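Local coordinates for anaphase-promoting complex subunit cut9 (Schizosaccharomyces pombe, PDB 2XPI), which serves as a tetratricopeptide-repeat subunit of the anaphase-promoting complex, the ubiquitin ligase that controls progression through mitosis and the G1 phase, at residues E175-R180 and Y204-V209; E221-A226 and Y234-Q239; P514-W519 and L543-N548. All coordinates share one frame; numbering follows the deposited sequence.

Contact 1 of 3, residues E175-R180 and Y204-V209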
loop_
_atom_site.group_PDB
_atom_site.type_symbol
_atom_site.label_atom_id
_atom_site.label_comp_id
_atom_site.label_asym_id
_atom_site.label_seq_id
_atom_site.Cartn_x
_atom_site.Cartn_y
_atom_site.Cartn_z
ATOM N N GLU A 175 1.431 -28.370 7.558
ATOM C CA GLU A 175 2.884 -28.288 7.366
ATOM C C GLU A 175 3.314 -28.940 6.058
ATOM O O GLU A 175 4.421 -28.719 5.562
ATOM C CB GLU A 175 3.616 -28.939 8.539
ATOM C CG GLU A 175 3.221 -28.385 9.903
ATOM C CD GLU A 175 4.368 -28.417 10.905
ATOM O OE1 GLU A 175 4.118 -28.739 12.091
ATOM O OE2 GLU A 175 5.522 -28.122 10.506
ATOM N N THR A 176 2.418 -29.754 5.514
ATOM C CA THR A 176 2.583 -30.329 4.192
ATOM C C THR A 176 1.211 -30.417 3.516
ATOM O O THR A 176 0.172 -30.322 4.173
ATOM C CB THR A 176 3.193 -31.719 4.277
ATOM O OG1 THR A 176 2.245 -32.609 4.872
ATOM C CG2 THR A 176 4.473 -31.692 5.118
ATOM N N ASN A 177 1.218 -30.593 2.201
ATOM C CA ASN A 177 -0.005 -30.680 1.409
ATOM C C ASN A 177 -1.024 -31.691 1.946
ATOM O O ASN A 177 -0.808 -32.898 1.839
ATOM C CB ASN A 177 0.364 -31.048 -0.030
ATOM C CG ASN A 177 -0.834 -31.078 -0.955
ATOM O OD1 ASN A 177 -1.908 -30.600 -0.604
ATOM N ND2 ASN A 177 -0.655 -31.635 -2.151
ATOM N N PRO A 178 -2.153 -31.203 2.497
ATOM C CA PRO A 178 -3.236 -32.070 2.989
ATOM C C PRO A 178 -3.901 -32.894 1.887
ATOM O O PRO A 178 -4.303 -34.027 2.151
ATOM C CB PRO A 178 -4.255 -31.081 3.566
ATOM C CG PRO A 178 -3.501 -29.841 3.800
ATOM C CD PRO A 178 -2.462 -29.783 2.718
ATOM N N PHE A 179 -4.024 -32.332 0.685
ATOM C CA PHE A 179 -4.642 -33.041 -0.434
ATOM C C PHE A 179 -3.652 -33.973 -1.131
ATOM O O PHE A 179 -3.719 -34.162 -2.344
ATOM C CB PHE A 179 -5.245 -32.055 -1.438
ATOM C CG PHE A 179 -6.018 -30.929 -0.798
ATOM C CD1 PHE A 179 -7.306 -31.133 -0.322
ATOM C CD2 PHE A 179 -5.456 -29.663 -0.680
ATOM C CE1 PHE A 179 -8.015 -30.098 0.270
ATOM C CE2 PHE A 179 -6.157 -28.622 -0.090
ATOM C CZ PHE A 179 -7.440 -28.838 0.388
ATOM N N ARG A 180 -2.736 -34.543 -0.351
ATOM C CA ARG A 180 -1.742 -35.502 -0.846
ATOM C C ARG A 180 -0.507 -34.821 -1.440
ATOM O O ARG A 180 0.604 -35.356 -1.370
ATOM C CB ARG A 180 -2.360 -36.486 -1.849
ATOM N N TYR A 204 1.943 -22.944 -2.542
ATOM C CA TYR A 204 2.776 -21.785 -2.781
ATOM C C TYR A 204 2.818 -20.997 -1.498
ATOM O O TYR A 204 3.868 -20.486 -1.093
ATOM C CB TYR A 204 2.212 -20.913 -3.903
ATOM C CG TYR A 204 2.795 -19.516 -3.906
ATOM C CD1 TYR A 204 4.080 -19.285 -4.357
ATOM C CD2 TYR A 204 2.062 -18.432 -3.433
ATOM C CE1 TYR A 204 4.617 -18.018 -4.348
ATOM C CE2 TYR A 204 2.591 -17.160 -3.422
ATOM C CZ TYR A 204 3.866 -16.957 -3.878
ATOM O OH TYR A 204 4.404 -15.682 -3.867
ATOM N N LEU A 205 1.662 -20.907 -0.853
ATOM C CA LEU A 205 1.536 -20.110 0.351
ATOM C C LEU A 205 2.378 -20.774 1.419
ATOM O O LEU A 205 3.143 -20.117 2.131
ATOM C CB LEU A 205 0.082 -20.040 0.783
ATOM C CG LEU A 205 -0.519 -18.664 1.075
ATOM C CD1 LEU A 205 0.007 -17.576 0.148
ATOM C CD2 LEU A 205 -2.033 -18.777 0.994
ATOM N N ARG A 206 2.255 -22.091 1.506
ATOM C CA ARG A 206 3.070 -22.863 2.435
ATOM C C ARG A 206 4.556 -22.673 2.150
ATOM O O ARG A 206 5.368 -22.652 3.069
ATOM C CB ARG A 206 2.707 -24.337 2.386
ATOM C CG ARG A 206 2.372 -24.875 3.745
ATOM C CD ARG A 206 2.559 -26.354 3.787
ATOM N NE ARG A 206 2.116 -26.894 2.527
ATOM C CZ ARG A 206 0.850 -26.924 2.142
ATOM N NH1 ARG A 206 -0.112 -26.466 2.934
ATOM N NH2 ARG A 206 0.548 -27.428 0.959
ATOM N N GLY A 207 4.905 -22.534 0.877
ATOM C CA GLY A 207 6.270 -22.243 0.497
ATOM C C GLY A 207 6.714 -20.905 1.063
ATOM O O GLY A 207 7.818 -20.794 1.592
ATOM N N GLN A 208 5.853 -19.890 0.960
ATOM C CA GLN A 208 6.171 -18.545 1.451
ATOM C C GLN A 208 6.444 -18.521 2.949
ATOM O O GLN A 208 7.296 -17.769 3.428
ATOM C CB GLN A 208 5.016 -17.606 1.165
ATOM C CG GLN A 208 4.886 -17.211 -0.277
ATOM C CD GLN A 208 5.898 -16.167 -0.662
ATOM O OE1 GLN A 208 7.097 -16.386 -0.566
ATOM N NE2 GLN A 208 5.415 -15.010 -1.089
ATOM N N VAL A 209 5.686 -19.326 3.689
ATOM C CA VAL A 209 5.852 -19.432 5.132
ATOM C C VAL A 209 7.225 -20.032 5.436
ATOM O O VAL A 209 8.033 -19.449 6.167
ATOM C CB VAL A 209 4.743 -20.324 5.772
ATOM C CG1 VAL A 209 5.129 -20.729 7.185
ATOM C CG2 VAL A 209 3.405 -19.614 5.765
#
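Arg206 reaches from its helix to the loop 175-180 and lays its guanidinium group against the loop backbone. The peptide unit joining Thr176 to Asn177 lies over one face of the group, with Thr176 C 3.7 Å above the guanidinium plane near its centre. Arg206 NH2 comes 3.3 Å from Asn177 CA, while the aliphatic part of the same side chain packs against Glu175, CD lying 3.5 Å from Glu175 O. Pro178 and Arg206 reach toward each other from opposite directions, Pro178 CD ending obliquely to the guanidinium, 4.1 Å from Arg206 NH1. A bend at chi3 (-38°) turns the end of the arginine chain out of line with its stem. The planar group is steadied by Gly174 O, which accepts a hydrogen bond from NH1.

Asn177 carries CG anti to the backbone N (chi1 -176°), which places OD1 3.0 Å from Phe179 N in a weak Asx-turn bond at the start of the type I turn 177-180. Its ND2 is hydrogen-bonded to Glu225 and Glu199, so the amide is held at both ends. Asn177 and Arg206 also form the site of a bound gold(I) cyanide ion, about 3 Å from the arginine side chain, where a cationic group probably suits the anion. The carboxylate of Glu175 turns elsewhere, to a salt bridge with Arg218.

The loop leaves helix 166-173, on whose Leu173 Arg206 also packs, and runs beside helix 198-212 of TPR 4, with Phe179 resting on Glu199 and Met202.

Contact 2 of 3, residues E221-A226 and Y234-Q239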
loop_
_atom_site.group_PDB
_atom_site.type_symbol
_atom_site.label_atom_id
_atom_site.label_comp_id
_atom_site.label_asym_id
_atom_site.label_seq_id
_atom_site.Cartn_x
_atom_site.Cartn_y
_atom_site.Cartn_z
ATOM N N GLU A 221 10.548 -27.851 -1.600
ATOM C CA GLU A 221 9.640 -28.971 -1.840
ATOM C C GLU A 221 8.230 -28.447 -1.927
ATOM O O GLU A 221 7.484 -28.766 -2.855
ATOM C CB GLU A 221 9.712 -29.992 -0.703
ATOM C CG GLU A 221 11.062 -30.634 -0.547
ATOM C CD GLU A 221 11.487 -31.356 -1.807
ATOM O OE1 GLU A 221 10.594 -31.800 -2.570
ATOM O OE2 GLU A 221 12.713 -31.478 -2.031
ATOM N N CYS A 222 7.869 -27.634 -0.949
ATOM C CA CYS A 222 6.498 -27.170 -0.864
ATOM C C CYS A 222 6.147 -26.212 -2.100
ATOM O O CYS A 222 5.013 -26.214 -2.586
ATOM C CB CYS A 222 6.092 -26.847 0.656
ATOM S SG CYS A 222 6.699 -28.319 1.941
ATOM N N TYR A 223 7.138 -25.531 -2.701
ATOM C CA TYR A 223 6.964 -24.805 -4.007
ATOM C C TYR A 223 7.026 -25.696 -5.260
ATOM O O TYR A 223 6.427 -25.374 -6.283
ATOM C CB TYR A 223 8.055 -23.754 -4.283
ATOM C CG TYR A 223 8.086 -22.478 -3.476
ATOM C CD1 TYR A 223 6.915 -21.787 -3.149
ATOM C CD2 TYR A 223 9.313 -21.932 -3.070
ATOM C CE1 TYR A 223 6.966 -20.604 -2.406
ATOM C CE2 TYR A 223 9.377 -20.771 -2.334
ATOM C CZ TYR A 223 8.198 -20.107 -1.998
ATOM O OH TYR A 223 8.261 -18.935 -1.275
ATOM N N LYS A 224 7.843 -26.751 -5.221
ATOM C CA LYS A 224 7.869 -27.755 -6.281
ATOM C C LYS A 224 6.470 -28.372 -6.389
ATOM O O LYS A 224 5.973 -28.661 -7.484
ATOM C CB LYS A 224 8.873 -28.869 -5.945
ATOM C CG LYS A 224 10.290 -28.740 -6.548
ATOM N N GLU A 225 5.833 -28.586 -5.241
ATOM C CA GLU A 225 4.545 -29.243 -5.251
ATOM C C GLU A 225 3.483 -28.424 -5.958
ATOM O O GLU A 225 2.676 -28.982 -6.711
ATOM C CB GLU A 225 4.089 -29.606 -3.853
ATOM C CG GLU A 225 3.748 -31.060 -3.811
ATOM C CD GLU A 225 2.700 -31.400 -2.800
ATOM O OE1 GLU A 225 1.935 -32.364 -3.059
ATOM O OE2 GLU A 225 2.650 -30.712 -1.754
ATOM N N ALA A 226 3.470 -27.114 -5.710
ATOM C CA ALA A 226 2.555 -26.228 -6.412
ATOM C C ALA A 226 2.628 -26.484 -7.915
ATOM O O ALA A 226 1.604 -26.744 -8.560
ATOM C CB ALA A 226 2.870 -24.760 -6.095
ATOM N N TYR A 234 2.876 -19.996 -11.683
ATOM C CA TYR A 234 4.111 -19.313 -11.953
ATOM C C TYR A 234 4.668 -18.485 -10.767
ATOM O O TYR A 234 5.847 -18.158 -10.778
ATOM C CB TYR A 234 3.933 -18.475 -13.225
ATOM C CG TYR A 234 5.075 -17.565 -13.574
ATOM C CD1 TYR A 234 5.945 -17.874 -14.607
ATOM C CD2 TYR A 234 5.261 -16.372 -12.888
ATOM C CE1 TYR A 234 6.984 -17.026 -14.937
ATOM C CE2 TYR A 234 6.275 -15.523 -13.208
ATOM C CZ TYR A 234 7.147 -15.846 -14.224
ATOM O OH TYR A 234 8.178 -14.969 -14.512
ATOM N N GLU A 235 3.863 -18.145 -9.757
ATOM C CA GLU A 235 4.418 -17.424 -8.602
ATOM C C GLU A 235 5.411 -18.337 -7.904
ATOM O O GLU A 235 6.396 -17.859 -7.352
ATOM C CB GLU A 235 3.377 -16.989 -7.545
ATOM C CG GLU A 235 2.443 -15.848 -7.892
ATOM C CD GLU A 235 3.061 -14.457 -7.968
ATOM O OE1 GLU A 235 3.769 -13.990 -7.054
ATOM O OE2 GLU A 235 2.764 -13.785 -8.960
ATOM N N ALA A 236 5.110 -19.640 -7.886
ATOM C CA ALA A 236 6.006 -20.653 -7.332
ATOM C C ALA A 236 7.314 -20.778 -8.133
ATOM O O ALA A 236 8.400 -20.687 -7.575
ATOM C CB ALA A 236 5.302 -21.988 -7.277
ATOM N N PHE A 237 7.189 -21.007 -9.433
ATOM C CA PHE A 237 8.305 -21.052 -10.373
ATOM C C PHE A 237 9.179 -19.825 -10.204
ATOM O O PHE A 237 10.405 -19.912 -10.094
ATOM C CB PHE A 237 7.746 -21.072 -11.803
ATOM C CG PHE A 237 8.760 -21.360 -12.852
ATOM C CD1 PHE A 237 9.543 -22.504 -12.787
ATOM C CD2 PHE A 237 8.931 -20.499 -13.921
ATOM C CE1 PHE A 237 10.500 -22.773 -13.764
ATOM C CE2 PHE A 237 9.868 -20.767 -14.906
ATOM C CZ PHE A 237 10.659 -21.902 -14.824
ATOM N N ASP A 238 8.544 -18.665 -10.187
ATOM C CA ASP A 238 9.292 -17.443 -10.031
ATOM C C ASP A 238 10.028 -17.403 -8.686
ATOM O O ASP A 238 11.127 -16.878 -8.607
ATOM C CB ASP A 238 8.385 -16.232 -10.207
ATOM C CG ASP A 238 9.098 -14.936 -9.908
ATOM O OD1 ASP A 238 8.684 -14.226 -8.959
ATOM O OD2 ASP A 238 10.101 -14.645 -10.598
ATOM N N GLN A 239 9.432 -17.950 -7.628
ATOM C CA GLN A 239 10.135 -18.038 -6.355
ATOM C C GLN A 239 11.316 -19.009 -6.440
ATOM O O GLN A 239 12.430 -18.654 -6.089
ATOM C CB GLN A 239 9.207 -18.438 -5.208
ATOM C CG GLN A 239 8.311 -17.319 -4.681
ATOM C CD GLN A 239 9.058 -16.023 -4.392
ATOM O OE1 GLN A 239 9.904 -15.956 -3.496
ATOM N NE2 GLN A 239 8.738 -14.981 -5.146
#
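Gln239 lays its CB over one face of the Tyr223 ring in a CH-pi contact, 3.9 Å from the ring centroid and 21° off the ring normal. The methylene sits off the ring centre, closest to CE2, and Gln239 CG continues along the ring to lie 3.8 Å from Tyr223 OH. A bend at chi2 carries the glutamine amide beyond the ring, so that the aliphatic stem does the touching; the amide plane stands 63° from the ring plane.

Next to this pair, one turn earlier on helix 234-242, Ala236 supplies the close approach of the two backbones. Its CB sits 3.7 Å from Tyr223 O and 3.9 Å from Ala226 CB. The small methyl groups let the segments draw near, with Tyr223 CA and Ala236 CA 5.4 Å apart and the helix axes approaching to 8.6 Å. The angle of 141° between their directions makes this a roughly antiparallel pairing, that of the second helix of TPR 4 with the first helix of TPR 5, the junction between consecutive repeats in a tetratricopeptide superhelix.

Further out, the phenol of Tyr223 reaches helix 198-212, where its OH is hydrogen-bonded to Thr211 OG1 and more weakly to Gln208 OE1. A leucine in its place would probably leave Thr211 without its phenol partner and Gln239 CB without an aromatic face to lie on. Helix 234-242 also meets the second subunit: Glu235 OE2 accepts a hydrogen bond from Cys102 N of that subunit, and Tyr234 stacks on its Phe105, in keeping with the role of TPR repeats 1-7 in homodimerization. Phe237 stacks on Tyr275 of its own chain.

Contact 3 of 3, residues P514-W519 and L543-N548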
loop_
_atom_site.group_PDB
_atom_site.type_symbol
_atom_site.label_atom_id
_atom_site.label_comp_id
_atom_site.label_asym_id
_atom_site.label_seq_id
_atom_site.Cartn_x
_atom_site.Cartn_y
_atom_site.Cartn_z
ATOM N N PRO A 514 41.665 -4.944 -23.046
ATOM C CA PRO A 514 42.108 -5.814 -21.940
ATOM C C PRO A 514 42.965 -7.006 -22.381
ATOM O O PRO A 514 43.777 -7.496 -21.596
ATOM C CB PRO A 514 40.793 -6.318 -21.328
ATOM C CG PRO A 514 39.747 -5.387 -21.831
ATOM C CD PRO A 514 40.197 -4.895 -23.163
ATOM N N TRP A 515 42.778 -7.461 -23.615
ATOM C CA TRP A 515 43.512 -8.611 -24.151
ATOM C C TRP A 515 44.974 -8.356 -24.490
ATOM O O TRP A 515 45.641 -9.215 -25.035
ATOM C CB TRP A 515 42.773 -9.200 -25.349
ATOM C CG TRP A 515 41.396 -9.573 -24.943
ATOM C CD1 TRP A 515 40.247 -8.918 -25.252
ATOM C CD2 TRP A 515 41.021 -10.664 -24.086
ATOM N NE1 TRP A 515 39.173 -9.548 -24.669
ATOM C CE2 TRP A 515 39.620 -10.616 -23.939
ATOM C CE3 TRP A 515 41.731 -11.685 -23.443
ATOM C CZ2 TRP A 515 38.910 -11.554 -23.176
ATOM C CZ3 TRP A 515 41.020 -12.616 -22.672
ATOM C CH2 TRP A 515 39.626 -12.539 -22.550
ATOM N N ALA A 516 45.483 -7.183 -24.150
ATOM C CA ALA A 516 46.904 -6.943 -24.290
ATOM C C ALA A 516 47.651 -7.871 -23.333
ATOM O O ALA A 516 48.788 -8.273 -23.592
ATOM C CB ALA A 516 47.225 -5.492 -24.003
ATOM N N ALA A 517 47.004 -8.226 -22.226
ATOM C CA ALA A 517 47.642 -9.065 -21.227
ATOM C C ALA A 517 47.821 -10.488 -21.751
ATOM O O ALA A 517 48.822 -11.146 -21.462
ATOM C CB ALA A 517 46.848 -9.061 -19.951
ATOM N N THR A 518 46.854 -10.959 -22.531
ATOM C CA THR A 518 46.969 -12.275 -23.155
ATOM C C THR A 518 48.106 -12.320 -24.186
ATOM O O THR A 518 48.899 -13.257 -24.193
ATOM C CB THR A 518 45.634 -12.722 -23.778
ATOM O OG1 THR A 518 44.668 -12.829 -22.739
ATOM C CG2 THR A 518 45.758 -14.068 -24.452
ATOM N N TRP A 519 48.188 -11.298 -25.035
ATOM C CA TRP A 519 49.264 -11.194 -26.014
ATOM C C TRP A 519 50.614 -11.206 -25.319
ATOM O O TRP A 519 51.501 -11.976 -25.672
ATOM C CB TRP A 519 49.124 -9.909 -26.818
ATOM C CG TRP A 519 48.204 -10.029 -27.976
ATOM C CD1 TRP A 519 46.975 -9.451 -28.109
ATOM C CD2 TRP A 519 48.425 -10.791 -29.171
ATOM N NE1 TRP A 519 46.424 -9.796 -29.321
ATOM C CE2 TRP A 519 47.297 -10.612 -29.994
ATOM C CE3 TRP A 519 49.475 -11.598 -29.630
ATOM C CZ2 TRP A 519 47.179 -11.219 -31.250
ATOM C CZ3 TRP A 519 49.361 -12.196 -30.889
ATOM C CH2 TRP A 519 48.217 -12.003 -31.678
ATOM N N LEU A 543 51.864 -4.611 -26.022
ATOM C CA LEU A 543 52.165 -3.191 -25.874
ATOM C C LEU A 543 51.214 -2.308 -26.657
ATOM O O LEU A 543 50.862 -1.225 -26.214
ATOM C CB LEU A 543 53.604 -2.935 -26.333
ATOM C CG LEU A 543 54.230 -1.573 -26.076
ATOM C CD1 LEU A 543 54.039 -1.127 -24.640
ATOM C CD2 LEU A 543 55.695 -1.659 -26.414
ATOM N N LEU A 544 50.798 -2.785 -27.824
ATOM C CA LEU A 544 49.947 -2.022 -28.732
ATOM C C LEU A 544 48.643 -1.696 -28.050
ATOM O O LEU A 544 48.268 -0.527 -27.933
ATOM C CB LEU A 544 49.652 -2.840 -29.991
ATOM C CG LEU A 544 49.857 -2.162 -31.342
ATOM C CD1 LEU A 544 50.657 -3.067 -32.293
ATOM C CD2 LEU A 544 48.510 -1.729 -31.956
ATOM N N LEU A 545 47.974 -2.756 -27.598
ATOM C CA LEU A 545 46.637 -2.685 -27.018
ATOM C C LEU A 545 46.611 -1.920 -25.699
ATOM O O LEU A 545 45.548 -1.539 -25.225
ATOM C CB LEU A 545 46.065 -4.095 -26.817
ATOM C CG LEU A 545 45.384 -4.834 -27.976
ATOM C CD1 LEU A 545 44.720 -3.848 -28.933
ATOM C CD2 LEU A 545 46.351 -5.735 -28.723
ATOM N N SER A 546 47.775 -1.706 -25.103
ATOM C CA SER A 546 47.861 -0.923 -23.880
ATOM C C SER A 546 48.932 0.141 -24.050
ATOM O O SER A 546 50.128 -0.153 -23.988
ATOM C CB SER A 546 48.220 -1.815 -22.699
ATOM O OG SER A 546 49.583 -2.209 -22.771
ATOM N N THR A 547 48.508 1.380 -24.260
ATOM C CA THR A 547 49.452 2.456 -24.547
ATOM C C THR A 547 50.632 2.542 -23.572
ATOM O O THR A 547 51.777 2.660 -24.007
ATOM C CB THR A 547 48.748 3.825 -24.637
ATOM O OG1 THR A 547 48.057 3.921 -25.891
ATOM C CG2 THR A 547 49.764 4.954 -24.532
ATOM N N ASN A 548 50.366 2.471 -22.268
ATOM C CA ASN A 548 51.412 2.734 -21.275
ATOM C C ASN A 548 51.676 1.615 -20.256
ATOM O O ASN A 548 51.201 1.674 -19.111
ATOM C CB ASN A 548 51.104 4.028 -20.515
ATOM C CG ASN A 548 50.022 3.839 -19.464
ATOM O OD1 ASN A 548 48.946 3.310 -19.754
ATOM N ND2 ASN A 548 50.313 4.246 -18.229
#
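This is a small apolar contact within a single repeat, TPR 13, where the start of helix 516-528 meets the end of helix 532-545. Ala516 is its hub: the methyl group points at Leu545, CB to CB 3.3 Å, and also lies 4.0 Å from Ser546 CB. One turn on, Trp519 adds its indole, whose CD1 is 3.8 Å from Leu545 CD2. The leucine branch approaches the pyrrole part of the indole obliquely. Leu545 carries CG anti to its carbonyl carbon (chi1 -83°), which directs the branched end along the facing helix to Trp519 while CB stays on the alanine.

Beyond the two segments, Trp519 also packs on Leu502 of helix 491-507, and Leu543 turns to helix 550-562. Pro514, Trp515, Ala517 and Thr518 pack against the chain of another protein, consistent with the binding of hcn1 by TPR repeats 8 and 10-13. Mostly methyl, methylene and indole carbons touch, so the fit of the two helix ends rests on shape and the burial of apolar surface.

From the N terminus, contact 1 comes first: it folds the loop after helix 166-173 back on helix 198-212, closing a loop that includes the unmodelled residues 181-190. Contact 2 opens after contact 1 has closed and shuts the short turn between helix 216-229 and helix 234-242. The two neither nest nor cross, yet they touch, since Asn177 and Gln208 of contact 1 meet Glu225 and Tyr223 of contact 2; together they tie TPR 4 to the loop preceding it and to TPR 5. Contact 3, again in series, closes the hairpin of TPR 13 on the opposite side of the chain's centre, its centre about 48 Å from that of contact 2.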